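Local coordinates for hypothetical protein PH1570 (Pyrococcus horikoshii, PDB 2HQ4), which is of unknown function and belongs to the Ph1570 family, with helices packed around a long antiparallel sheet, at residues A39-Y51 against S149-W161. Residues are numbered along the deposited sequence; the frame is centred on the assembly and turned at random.
Sequences ARKVLLAMIYELY and SIANKILKYIWKW
Glu49 stretches out from helix 40-51 with CG anti to the backbone N (chi1 175°), and Tyr157 swings its ring beside its own backbone N, which carries the phenol to the carboxylate. The two belong to a helix packed against the C-terminal tail of an alpha+beta fold: helix 150-155 crosses helix 40-51 at 114°, axes 9.8 Å apart, and the chain then runs back along helix 40-51 toward its N-terminal end, where the chain's last residue, Trp161, meets Lys41. Tyr157 OH donates a very short bond of 2.5 Å to Glu49 OE1, the carboxylate standing steeply, at 75°, to the ring. The other oxygen, Glu49 OE2, receives Lys156 NZ at 2.6 Å on its syn side, somewhat out of the carboxylate plane, in a salt bridge. With an alanine here in place of Glu49, the Tyr157 hydroxyl and the Lys156 ammonium would probably lose the carboxylate they share, and the phenol would be freer to shift. The small Ala45 suits the place over one face of the ring, where its CB lies 3.5 Å from the Tyr157 ring centroid, a CH-pi contact; Lys156 CG covers the opposite face. The same methyl touches Trp161 CZ3, and Lys41 lays its aliphatic CB and CD against the indole, hydrocarbon that suits an aromatic partner while the amine extends past it. Deeper in, branched Val42 reaches Tyr157 CB with CG1, and flexible Met46 brings SD to 3.7 Å from Ile154 CG1 and CE near Ile150 CG2. Ile150 and Ile154 also touch Phe145 of strand 141-145, tying this apolar layer to the sheet. Beside the carboxylate, a water donates to Lys153 O at 2.8 Å and, more weakly, to Glu49 OE1.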
ATOM      1  N   ALA A  39       3.364   4.646   5.347  1.00 20.95           N
ATOM      2  CA  ALA A  39       3.442   3.295   4.781  1.00 19.89           C
ATOM      3  C   ALA A  39       4.622   3.161   3.831  1.00 18.93           C
ATOM      4  O   ALA A  39       4.647   2.249   2.996  1.00 19.62           O
ATOM      5  CB  ALA A  39       2.148   2.944   4.072  1.00 18.72           C
ATOM      6  N   ARG A  40       5.616   4.042   3.933  1.00 19.06           N
ATOM      7  CA  ARG A  40       6.710   3.993   2.939  1.00 20.12           C
ATOM      8  C   ARG A  40       7.472   2.669   2.866  1.00 19.56           C
ATOM      9  O   ARG A  40       7.870   2.239   1.780  1.00 18.00           O
ATOM     10  CB  ARG A  40       7.625   5.221   3.012  1.00 19.95           C
ATOM     11  CG  ARG A  40       6.979   6.501   2.335  1.00 19.60           C
ATOM     12  CD  ARG A  40       7.654   7.821   2.788  1.00 23.73           C
ATOM     13  NE  ARG A  40       7.980   7.746   4.217  1.00 31.06           N
ATOM     14  CZ  ARG A  40       8.979   8.401   4.794  1.00 35.29           C
ATOM     15  NH1 ARG A  40       9.752   9.202   4.063  1.00 39.09           N
ATOM     16  NH2 ARG A  40       9.217   8.238   6.087  1.00 36.87           N
ATOM     17  N   LYS A  41       7.667   2.006   4.003  1.00 19.16           N
ATOM     18  CA  LYS A  41       8.369   0.724   3.991  1.00 21.29           C
ATOM     19  C   LYS A  41       7.547  -0.417   3.329  1.00 19.76           C
ATOM     20  O   LYS A  41       8.103  -1.345   2.765  1.00 18.32           O
ATOM     21  CB  LYS A  41       8.815   0.332   5.419  1.00 23.25           C
ATOM     22  CG  LYS A  41       9.980   1.203   5.989  1.00 22.74           C
ATOM     23  CD  LYS A  41      10.455   0.598   7.330  1.00 26.24           C
ATOM     24  CE  LYS A  41      11.447   1.530   8.067  1.00 31.86           C
ATOM     25  NZ  LYS A  41      11.890   0.851   9.334  1.00 34.57           N
ATOM     26  N   VAL A  42       6.222  -0.371   3.457  1.00 18.87           N
ATOM     27  CA  VAL A  42       5.371  -1.295   2.681  1.00 17.90           C
ATOM     28  C   VAL A  42       5.590  -1.056   1.175  1.00 17.70           C
ATOM     29  O   VAL A  42       5.773  -2.001   0.395  1.00 17.17           O
ATOM     30  CB  VAL A  42       3.851  -1.123   3.043  1.00 18.45           C
ATOM     31  CG1 VAL A  42       2.980  -2.067   2.175  1.00 18.04           C
ATOM     32  CG2 VAL A  42       3.658  -1.402   4.525  1.00 17.90           C
ATOM     33  N   LEU A  43       5.638   0.205   0.763  1.00 17.13           N
ATOM     34  CA  LEU A  43       5.839   0.499  -0.655  1.00 17.65           C
ATOM     35  C   LEU A  43       7.238   0.026  -1.120  1.00 17.06           C
ATOM     36  O   LEU A  43       7.402  -0.568  -2.210  1.00 14.95           O
ATOM     37  CB  LEU A  43       5.581   1.991  -0.905  1.00 17.66           C
ATOM     38  CG  LEU A  43       4.121   2.353  -1.305  1.00 18.93           C
ATOM     39  CD1 LEU A  43       3.051   1.799  -0.369  1.00 22.04           C
ATOM     40  CD2 LEU A  43       4.054   3.846  -1.388  1.00 22.08           C
ATOM     41  N   LEU A  44       8.247   0.235  -0.273  1.00 17.39           N
ATOM     42  CA  LEU A  44       9.614  -0.258  -0.565  1.00 17.77           C
ATOM     43  C   LEU A  44       9.648  -1.756  -0.750  1.00 17.36           C
ATOM     44  O   LEU A  44      10.279  -2.275  -1.693  1.00 18.76           O
ATOM     45  CB  LEU A  44      10.589   0.101   0.580  1.00 18.12           C
ATOM     46  CG  LEU A  44      10.925   1.573   0.657  1.00 20.16           C
ATOM     47  CD1 LEU A  44      11.790   1.878   1.935  1.00 21.09           C
ATOM     48  CD2 LEU A  44      11.705   1.904  -0.599  1.00 22.16           C
ATOM     49  N   ALA A  45       8.962  -2.471   0.134  1.00 17.03           N
ATOM     50  CA  ALA A  45       8.898  -3.928   0.015  1.00 16.72           C
ATOM     51  C   ALA A  45       8.199  -4.359  -1.280  1.00 17.23           C
ATOM     52  O   ALA A  45       8.617  -5.325  -1.928  1.00 18.26           O
ATOM     53  CB  ALA A  45       8.195  -4.517   1.243  1.00 16.90           C
ATOM     54  N   MET A  46       7.136  -3.652  -1.659  1.00 15.39           N
ATOM     55  CA  MET A  46       6.444  -3.949  -2.934  1.00 15.48           C
ATOM     56  C   MET A  46       7.376  -3.759  -4.141  1.00 16.84           C
ATOM     57  O   MET A  46       7.323  -4.548  -5.088  1.00 17.35           O
ATOM     58  CB  MET A  46       5.204  -3.018  -3.093  1.00 15.08           C
ATOM     59  CG  MET A  46       4.040  -3.279  -2.052  1.00 16.03           C
ATOM     60  SD  MET A  46       2.763  -1.991  -2.036  1.00  8.38           S
ATOM     61  CE  MET A  46       1.996  -2.344  -3.639  1.00 18.85           C
ATOM     62  N   ILE A  47       8.192  -2.698  -4.129  1.00 17.05           N
ATOM     63  CA  ILE A  47       9.150  -2.398  -5.215  1.00 17.94           C
ATOM     64  C   ILE A  47      10.211  -3.493  -5.309  1.00 19.08           C
ATOM     65  O   ILE A  47      10.498  -4.019  -6.392  1.00 18.54           O
ATOM     66  CB  ILE A  47       9.813  -0.983  -4.999  1.00 18.26           C
ATOM     67  CG1 ILE A  47       8.799   0.114  -5.290  1.00 17.66           C
ATOM     68  CG2 ILE A  47      11.031  -0.795  -5.913  1.00 17.19           C
ATOM     69  CD1 ILE A  47       9.142   1.570  -4.643  1.00 18.79           C
ATOM     70  N   TYR A  48      10.791  -3.841  -4.158  1.00 19.86           N
ATOM     71  CA  TYR A  48      11.722  -4.952  -4.064  1.00 22.43           C
ATOM     72  C   TYR A  48      11.149  -6.233  -4.672  1.00 22.38           C
ATOM     73  O   TYR A  48      11.804  -6.909  -5.503  1.00 22.65           O
ATOM     74  CB  TYR A  48      12.083  -5.160  -2.597  1.00 22.68           C
ATOM     75  CG  TYR A  48      13.145  -6.210  -2.326  1.00 27.35           C
ATOM     76  CD1 TYR A  48      14.507  -5.870  -2.275  1.00 27.24           C
ATOM     77  CD2 TYR A  48      12.784  -7.535  -2.071  1.00 26.61           C
ATOM     78  CE1 TYR A  48      15.495  -6.865  -2.003  1.00 28.46           C
ATOM     79  CE2 TYR A  48      13.753  -8.520  -1.817  1.00 29.09           C
ATOM     80  CZ  TYR A  48      15.092  -8.165  -1.776  1.00 28.47           C
ATOM     81  OH  TYR A  48      16.009  -9.154  -1.494  1.00 31.93           O
ATOM     82  N   GLU A  49       9.939  -6.577  -4.253  1.00 21.89           N
ATOM     83  CA  GLU A  49       9.304  -7.787  -4.739  1.00 23.29           C
ATOM     84  C   GLU A  49       9.050  -7.722  -6.256  1.00 21.74           C
ATOM     85  O   GLU A  49       9.242  -8.728  -6.937  1.00 21.02           O
ATOM     86  CB  GLU A  49       8.013  -8.080  -3.961  1.00 23.08           C
ATOM     87  CG  GLU A  49       7.236  -9.273  -4.515  1.00 27.15           C
ATOM     88  CD  GLU A  49       6.062  -9.677  -3.653  1.00 28.42           C
ATOM     89  OE1 GLU A  49       6.024  -9.296  -2.458  1.00 33.09           O
ATOM     90  OE2 GLU A  49       5.176 -10.410  -4.167  1.00 36.62           O
ATOM     91  N   LEU A  50       8.659  -6.554  -6.775  1.00 19.48           N
ATOM     92  CA  LEU A  50       8.408  -6.377  -8.200  1.00 20.89           C
ATOM     93  C   LEU A  50       9.666  -6.602  -9.085  1.00 22.49           C
ATOM     94  O   LEU A  50       9.563  -7.167 -10.185  1.00 20.89           O
ATOM     95  CB  LEU A  50       7.805  -5.007  -8.501  1.00 20.24           C
ATOM     96  CG  LEU A  50       6.311  -4.742  -8.236  1.00 20.83           C
ATOM     97  CD1 LEU A  50       5.972  -3.286  -8.616  1.00 19.34           C
ATOM     98  CD2 LEU A  50       5.414  -5.743  -9.076  1.00 20.74           C
ATOM     99  N   TYR A  51      10.829  -6.176  -8.579  1.00 22.25           N
ATOM    100  CA  TYR A  51      12.076  -6.148  -9.353  1.00 22.04           C
ATOM    101  C   TYR A  51      13.059  -7.251  -8.970  1.00 23.80           C
ATOM    102  O   TYR A  51      14.041  -7.490  -9.686  1.00 24.54           O
ATOM    103  CB  TYR A  51      12.716  -4.725  -9.314  1.00 21.71           C
ATOM    104  CG  TYR A  51      11.957  -3.821 -10.243  1.00 20.82           C
ATOM    105  CD1 TYR A  51      12.237  -3.826 -11.617  1.00 21.45           C
ATOM    106  CD2 TYR A  51      10.841  -3.093  -9.796  1.00 20.56           C
ATOM    107  CE1 TYR A  51      11.492  -3.045 -12.517  1.00 19.76           C
ATOM    108  CE2 TYR A  51      10.066  -2.301 -10.690  1.00 20.50           C
ATOM    109  CZ  TYR A  51      10.413  -2.283 -12.045  1.00 21.11           C
ATOM    110  OH  TYR A  51       9.690  -1.527 -12.929  1.00 22.24           O
ATOM    111  N   SER A 149      -6.056  -6.584  -7.871  1.00 17.05           N
ATOM    112  CA  SER A 149      -5.002  -7.532  -7.530  1.00 17.89           C
ATOM    113  C   SER A 149      -3.822  -6.873  -6.789  1.00 17.66           C
ATOM    114  O   SER A 149      -2.961  -7.580  -6.183  1.00 16.63           O
ATOM    115  CB  SER A 149      -4.505  -8.275  -8.786  1.00 15.98           C
ATOM    116  OG  SER A 149      -3.946  -7.389  -9.694  1.00 16.60           O
ATOM    117  N   ILE A 150      -3.771  -5.544  -6.836  1.00 16.60           N
ATOM    118  CA  ILE A 150      -2.709  -4.859  -6.023  1.00 17.08           C
ATOM    119  C   ILE A 150      -2.926  -5.146  -4.522  1.00 17.81           C
ATOM    120  O   ILE A 150      -1.983  -5.105  -3.737  1.00 17.54           O
ATOM    121  CB  ILE A 150      -2.666  -3.337  -6.286  1.00 17.31           C
ATOM    122  CG1 ILE A 150      -2.500  -3.038  -7.774  1.00 18.87           C
ATOM    123  CG2 ILE A 150      -1.533  -2.589  -5.404  1.00 15.13           C
ATOM    124  CD1 ILE A 150      -1.629  -3.934  -8.466  1.00 19.99           C
ATOM    125  N   ALA A 151      -4.164  -5.444  -4.119  1.00 17.69           N
ATOM    126  CA  ALA A 151      -4.454  -5.718  -2.696  1.00 18.38           C
ATOM    127  C   ALA A 151      -3.486  -6.732  -2.091  1.00 17.92           C
ATOM    128  O   ALA A 151      -2.954  -6.486  -1.036  1.00 16.28           O
ATOM    129  CB  ALA A 151      -5.924  -6.191  -2.459  1.00 17.72           C
ATOM    130  N   ASN A 152      -3.267  -7.869  -2.760  1.00 18.09           N
ATOM    131  CA  ASN A 152      -2.386  -8.921  -2.197  1.00 18.11           C
ATOM    132  C   ASN A 152      -0.937  -8.505  -2.021  1.00 16.99           C
ATOM    133  O   ASN A 152      -0.270  -8.997  -1.118  1.00 17.58           O
ATOM    134  CB  ASN A 152      -2.439 -10.233  -3.024  1.00 17.71           C
ATOM    135  CG  ASN A 152      -3.901 -10.739  -3.208  1.00 20.99           C
ATOM    136  OD1 ASN A 152      -4.298 -11.770  -2.636  1.00 23.69           O
ATOM    137  ND2 ASN A 152      -4.692  -9.985  -3.959  1.00 17.72           N
ATOM    138  N   LYS A 153      -0.463  -7.657  -2.913  1.00 17.88           N
ATOM    139  CA  LYS A 153       0.898  -7.113  -2.858  1.00 19.06           C
ATOM    140  C   LYS A 153       1.093  -6.276  -1.581  1.00 19.70           C
ATOM    141  O   LYS A 153       2.201  -6.250  -1.014  1.00 20.02           O
ATOM    142  CB  LYS A 153       1.150  -6.252  -4.072  1.00 18.58           C
ATOM    143  CG  LYS A 153       1.097  -7.054  -5.426  1.00 21.16           C
ATOM    144  CD  LYS A 153       1.416  -6.094  -6.587  1.00 21.38           C
ATOM    145  CE  LYS A 153       1.367  -6.776  -7.990  1.00 22.01           C
ATOM    146  NZ  LYS A 153       1.651  -8.240  -7.998  1.00 25.04           N
ATOM    147  N   ILE A 154       0.042  -5.563  -1.189  1.00 18.37           N
ATOM    148  CA  ILE A 154       0.012  -4.757   0.057  1.00 18.79           C
ATOM    149  C   ILE A 154      -0.162  -5.621   1.272  1.00 20.24           C
ATOM    150  O   ILE A 154       0.591  -5.476   2.256  1.00 21.69           O
ATOM    151  CB  ILE A 154      -1.086  -3.639   0.001  1.00 17.65           C
ATOM    152  CG1 ILE A 154      -0.768  -2.617  -1.093  1.00 15.79           C
ATOM    153  CG2 ILE A 154      -1.241  -2.864   1.350  1.00 17.95           C
ATOM    154  CD1 ILE A 154      -2.018  -1.836  -1.557  1.00 15.81           C
ATOM    155  N   LEU A 155      -1.127  -6.542   1.216  1.00 22.27           N
ATOM    156  CA  LEU A 155      -1.528  -7.345   2.366  1.00 24.02           C
ATOM    157  C   LEU A 155      -0.351  -8.152   2.901  1.00 26.19           C
ATOM    158  O   LEU A 155      -0.279  -8.421   4.106  1.00 25.70           O
ATOM    159  CB  LEU A 155      -2.679  -8.278   1.996  1.00 24.26           C
ATOM    160  CG  LEU A 155      -4.072  -7.676   1.770  1.00 25.54           C
ATOM    161  CD1 LEU A 155      -5.071  -8.755   1.245  1.00 26.20           C
ATOM    162  CD2 LEU A 155      -4.552  -7.023   3.069  1.00 26.29           C
ATOM    163  N   LYS A 156       0.585  -8.480   2.003  1.00 26.98           N
ATOM    164  CA  LYS A 156       1.776  -9.282   2.351  1.00 29.73           C
ATOM    165  C   LYS A 156       2.707  -8.560   3.363  1.00 29.20           C
ATOM    166  O   LYS A 156       3.426  -9.211   4.141  1.00 27.98           O
ATOM    167  CB  LYS A 156       2.531  -9.625   1.073  1.00 28.74           C
ATOM    168  CG  LYS A 156       3.863 -10.314   1.268  1.00 34.14           C
ATOM    169  CD  LYS A 156       4.490 -10.718  -0.075  1.00 33.82           C
ATOM    170  CE  LYS A 156       3.459 -11.326  -1.011  1.00 38.59           C
ATOM    171  NZ  LYS A 156       4.116 -11.761  -2.271  1.00 41.00           N
ATOM    172  N   TYR A 157       2.665  -7.232   3.360  1.00 29.38           N
ATOM    173  CA  TYR A 157       3.673  -6.434   4.068  1.00 30.82           C
ATOM    174  C   TYR A 157       3.119  -5.503   5.124  1.00 31.44           C
ATOM    175  O   TYR A 157       3.902  -4.822   5.826  1.00 30.63           O
ATOM    176  CB  TYR A 157       4.501  -5.618   3.081  1.00 29.67           C
ATOM    177  CG  TYR A 157       5.280  -6.490   2.139  1.00 30.24           C
ATOM    178  CD1 TYR A 157       6.247  -7.369   2.620  1.00 28.71           C
ATOM    179  CD2 TYR A 157       5.067  -6.418   0.768  1.00 28.36           C
ATOM    180  CE1 TYR A 157       6.977  -8.176   1.743  1.00 30.27           C
ATOM    181  CE2 TYR A 157       5.788  -7.220  -0.114  1.00 30.57           C
ATOM    182  CZ  TYR A 157       6.726  -8.087   0.384  1.00 28.92           C
ATOM    183  OH  TYR A 157       7.432  -8.865  -0.493  1.00 32.65           O
ATOM    184  N   ILE A 158       1.801  -5.463   5.272  1.00 32.67           N
ATOM    185  CA  ILE A 158       1.239  -4.434   6.179  1.00 34.37           C
ATOM    186  C   ILE A 158       1.415  -4.747   7.637  1.00 35.71           C
ATOM    187  O   ILE A 158       1.118  -3.893   8.494  1.00 36.05           O
ATOM    188  CB  ILE A 158      -0.266  -4.127   5.959  1.00 34.47           C
ATOM    189  CG1 ILE A 158      -1.118  -5.402   6.094  1.00 34.47           C
ATOM    190  CG2 ILE A 158      -0.478  -3.310   4.695  1.00 32.62           C
ATOM    191  CD1 ILE A 158      -2.645  -5.108   6.037  1.00 33.92           C
ATOM    192  N   TRP A 159       1.853  -5.966   7.935  1.00 38.00           N
ATOM    193  CA  TRP A 159       2.010  -6.368   9.344  1.00 40.92           C
ATOM    194  C   TRP A 159       3.413  -6.175   9.830  1.00 41.75           C
ATOM    195  O   TRP A 159       3.657  -6.239  11.027  1.00 42.50           O
ATOM    196  CB  TRP A 159       1.570  -7.812   9.550  1.00 41.42           C
ATOM    197  CG  TRP A 159       0.179  -7.965   9.159  1.00 43.34           C
ATOM    198  CD1 TRP A 159      -0.300  -8.703   8.117  1.00 42.65           C
ATOM    199  CD2 TRP A 159      -0.957  -7.310   9.758  1.00 43.25           C
ATOM    200  NE1 TRP A 159      -1.667  -8.568   8.041  1.00 44.16           N
ATOM    201  CE2 TRP A 159      -2.096  -7.722   9.034  1.00 43.60           C
ATOM    202  CE3 TRP A 159      -1.121  -6.430  10.844  1.00 43.89           C
ATOM    203  CZ2 TRP A 159      -3.392  -7.277   9.350  1.00 43.04           C
ATOM    204  CZ3 TRP A 159      -2.414  -5.982  11.165  1.00 43.57           C
ATOM    205  CH2 TRP A 159      -3.530  -6.422  10.426  1.00 43.20           C
ATOM    206  N   LYS A 160       4.327  -5.973   8.886  1.00 42.74           N
ATOM    207  CA  LYS A 160       5.751  -5.895   9.152  1.00 44.46           C
ATOM    208  C   LYS A 160       6.288  -4.505   9.558  1.00 45.18           C
ATOM    209  O   LYS A 160       7.389  -4.420  10.114  1.00 45.56           O
ATOM    210  CB  LYS A 160       6.544  -6.414   7.941  1.00 44.77           C
ATOM    211  CG  LYS A 160       6.984  -7.864   8.017  1.00 47.34           C
ATOM    212  CD  LYS A 160       8.484  -7.964   7.664  1.00 51.56           C
ATOM    213  CE  LYS A 160       8.958  -9.402   7.388  1.00 52.50           C
ATOM    214  NZ  LYS A 160       8.233 -10.022   6.225  1.00 51.91           N
ATOM    215  N   TRP A 161       5.550  -3.417   9.311  1.00 45.98           N
ATOM    216  CA  TRP A 161       6.146  -2.068   9.499  1.00 45.40           C
ATOM    217  C   TRP A 161       5.269  -0.884  10.004  1.00 46.11           C
ATOM    218  O   TRP A 161       4.192  -1.054  10.602  1.00 46.34           O
ATOM    219  CB  TRP A 161       6.904  -1.677   8.208  1.00 44.67           C
ATOM    220  CG  TRP A 161       8.080  -2.589   7.896  1.00 43.32           C
ATOM    221  CD1 TRP A 161       9.241  -2.708   8.622  1.00 43.27           C
ATOM    222  CD2 TRP A 161       8.214  -3.490   6.788  1.00 42.70           C
ATOM    223  NE1 TRP A 161      10.079  -3.629   8.042  1.00 42.34           N
ATOM    224  CE2 TRP A 161       9.475  -4.127   6.914  1.00 42.96           C
ATOM    225  CE3 TRP A 161       7.392  -3.829   5.705  1.00 42.63           C
ATOM    226  CZ2 TRP A 161       9.932  -5.078   5.994  1.00 42.99           C
ATOM    227  CZ3 TRP A 161       7.841  -4.781   4.799  1.00 42.14           C
ATOM    228  CH2 TRP A 161       9.104  -5.388   4.944  1.00 42.35           C
TER
HETATM  229  O   HOH W   1       4.211  -7.025  -2.736  1.00 22.93           O
HETATM  230  O   HOH W   2       4.578  -8.168  -6.672  1.00 28.19           O